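Local coordinates for Serine/threonine-protein kinase/endoribonuclease IRE1 (Saccharomyces cerevisiae, PDB 2BE1) that senses unfolded proteins in the endoplasmic reticulum lumen through its N-terminal domain, which activates its endoribonuclease to splice HAC1 precursor mRNA in the unfolded protein response, at residues I45-P50 with L59-F64. Residues are numbered along the deposited sequence; the frame is centred on the assembly and turned at random.
Sequences IEIQEP and LIIEPF
Side chains of Ile45 and Ile47 face those of Leu59, Ile61 and Pro63 across two nearly antiparallel chain segments, a mainly apolar contact between two beta-sheets of the lumenal domain, with the Glu49 carboxylate at one end. Ile45 and Ile61 meet tip to tip, CD1 of Ile45 lying 3.4 Å from CD1 of Ile61. A chi1 of 71° sets CG1 of Ile61 between its own backbone N and carbonyl carbon, 3.9 Å from CG1 of Ile45. CG2 of Ile45 touches CB of Pro63 at 3.5 Å; Pro63 centres an inverse gamma turn, and its ring also rests on Phe291 and Leu293. Strand 45-46 pairs with strand 190-195, whereas strand 57-61 pairs with 68-73 in an antiparallel sheet that continues to 77-84; the contact packs these two strands of different sheets, with the loop residues that follow them, against each other in this predominantly beta domain. Ile47 spans the middle: its CD1 reaches the carbonyl O of Leu59 at 3.2 Å and CD1 of Ile61 at 3.9 Å, while its CG2 lies 3.9 Å from CB of Leu59. An alanine at Ile47 would probably open a gap beside Leu59 and Ile61, leaving the methyl of Ile61 CD1 with less to pack against. At the far end, the extended chain of Glu49 brings OE2 to the backbone N of Leu59 in a hydrogen bond whose modelled length is too short to be relied on, while OE1 bonds the Thr58 hydroxyl just before Leu59.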
loop_
_atom_site.group_PDB
_atom_site.type_symbol
_atom_site.label_atom_id
_atom_site.label_comp_id
_atom_site.label_asym_id
_atom_site.label_seq_id
_atom_site.Cartn_x
_atom_site.Cartn_y
_atom_site.Cartn_z
ATOM N N ILE A 45 4.272 1.725 17.212
ATOM C CA ILE A 45 5.419 1.046 16.692
ATOM C C ILE A 45 5.684 -0.251 17.477
ATOM O O ILE A 45 5.625 -0.295 18.693
ATOM C CB ILE A 45 6.663 2.021 16.493
ATOM C CG1 ILE A 45 7.848 1.679 17.343
ATOM C CG2 ILE A 45 6.336 3.387 16.858
ATOM C CD1 ILE A 45 8.496 0.438 16.925
ATOM N N GLU A 46 5.936 -1.317 16.750
ATOM C CA GLU A 46 6.207 -2.561 17.355
ATOM C C GLU A 46 7.168 -3.275 16.440
ATOM O O GLU A 46 6.767 -3.884 15.451
ATOM C CB GLU A 46 4.909 -3.299 17.527
ATOM C CG GLU A 46 5.014 -4.741 17.988
ATOM C CD GLU A 46 3.719 -5.520 17.601
ATOM O OE1 GLU A 46 3.820 -6.453 16.718
ATOM O OE2 GLU A 46 2.606 -5.153 18.141
ATOM N N ILE A 47 8.446 -3.119 16.796
ATOM C CA ILE A 47 9.599 -3.724 16.162
ATOM C C ILE A 47 9.906 -5.041 16.813
ATOM O O ILE A 47 9.985 -5.154 18.026
ATOM C CB ILE A 47 10.869 -2.858 16.350
ATOM C CG1 ILE A 47 10.816 -1.580 15.501
ATOM C CG2 ILE A 47 12.154 -3.679 16.057
ATOM C CD1 ILE A 47 11.626 -0.350 16.050
ATOM N N GLN A 48 10.148 -6.026 15.966
ATOM C CA GLN A 48 10.462 -7.381 16.387
ATOM C C GLN A 48 11.699 -7.940 15.654
ATOM O O GLN A 48 11.606 -8.364 14.514
ATOM C CB GLN A 48 9.254 -8.214 16.095
ATOM C CG GLN A 48 9.143 -9.431 16.900
ATOM C CD GLN A 48 8.345 -10.432 16.120
ATOM O OE1 GLN A 48 8.658 -11.628 16.121
ATOM N NE2 GLN A 48 7.328 -9.946 15.391
ATOM N N GLU A 49 12.847 -7.930 16.329
ATOM C CA GLU A 49 14.145 -8.114 15.690
ATOM C C GLU A 49 14.792 -9.410 16.167
ATOM O O GLU A 49 14.167 -10.125 16.956
ATOM C CB GLU A 49 15.040 -6.873 15.912
ATOM C CG GLU A 49 15.551 -6.673 17.337
ATOM C CD GLU A 49 15.830 -5.208 17.707
ATOM O OE1 GLU A 49 15.724 -4.897 18.917
ATOM O OE2 GLU A 49 16.149 -4.386 16.810
ATOM N N PRO A 50 16.025 -9.730 15.667
ATOM C CA PRO A 50 16.582 -11.044 15.978
ATOM C C PRO A 50 17.322 -11.126 17.353
ATOM O O PRO A 50 17.355 -12.227 17.940
ATOM C CB PRO A 50 17.475 -11.364 14.751
ATOM C CG PRO A 50 17.893 -10.055 14.218
ATOM C CD PRO A 50 16.969 -8.969 14.816
ATOM N N LEU A 59 16.916 -2.145 16.226
ATOM C CA LEU A 59 16.206 -1.377 15.209
ATOM C C LEU A 59 15.336 -0.354 15.852
ATOM O O LEU A 59 14.663 -0.679 16.836
ATOM C CB LEU A 59 15.318 -2.268 14.362
ATOM C CG LEU A 59 14.862 -1.638 13.044
ATOM C CD1 LEU A 59 15.999 -0.950 12.323
ATOM C CD2 LEU A 59 14.241 -2.645 12.146
ATOM N N ILE A 60 15.331 0.862 15.307
ATOM C CA ILE A 60 14.642 1.968 15.936
ATOM C C ILE A 60 13.981 2.796 14.893
ATOM O O ILE A 60 14.656 3.248 13.968
ATOM C CB ILE A 60 15.635 2.885 16.645
ATOM C CG1 ILE A 60 16.349 2.103 17.741
ATOM C CG2 ILE A 60 14.924 4.098 17.261
ATOM C CD1 ILE A 60 17.599 2.657 18.159
ATOM N N ILE A 61 12.668 3.036 15.026
ATOM C CA ILE A 61 11.984 4.002 14.099
ATOM C C ILE A 61 11.395 5.244 14.745
ATOM O O ILE A 61 10.995 5.262 15.937
ATOM C CB ILE A 61 10.904 3.360 13.324
ATOM C CG1 ILE A 61 9.770 3.050 14.264
ATOM C CG2 ILE A 61 11.424 2.050 12.655
ATOM C CD1 ILE A 61 9.127 1.772 13.871
ATOM N N GLU A 62 11.391 6.322 13.986
ATOM C CA GLU A 62 10.790 7.522 14.536
ATOM C C GLU A 62 9.308 7.402 14.185
ATOM O O GLU A 62 8.946 7.263 13.002
ATOM C CB GLU A 62 11.394 8.798 13.982
ATOM C CG GLU A 62 10.606 10.019 14.356
ATOM C CD GLU A 62 11.220 11.283 13.803
ATOM O OE1 GLU A 62 11.356 12.324 14.520
ATOM O OE2 GLU A 62 11.604 11.228 12.635
ATOM N N PRO A 63 8.435 7.405 15.203
ATOM C CA PRO A 63 7.036 7.154 14.937
ATOM C C PRO A 63 6.471 8.436 14.440
ATOM O O PRO A 63 5.861 9.180 15.210
ATOM C CB PRO A 63 6.460 6.881 16.319
ATOM C CG PRO A 63 7.256 7.671 17.187
ATOM C CD PRO A 63 8.672 7.650 16.629
ATOM N N PHE A 64 6.703 8.773 13.195
ATOM C CA PHE A 64 6.220 10.064 12.798
ATOM C C PHE A 64 6.381 10.182 11.318
ATOM O O PHE A 64 7.350 9.691 10.742
ATOM C CB PHE A 64 6.930 11.196 13.530
ATOM C CG PHE A 64 6.632 12.506 12.950
ATOM C CD1 PHE A 64 5.515 13.209 13.347
ATOM C CD2 PHE A 64 7.414 13.032 11.912
ATOM C CE1 PHE A 64 5.214 14.474 12.749
ATOM C CE2 PHE A 64 7.107 14.305 11.319
ATOM C CZ PHE A 64 6.024 15.011 11.737
#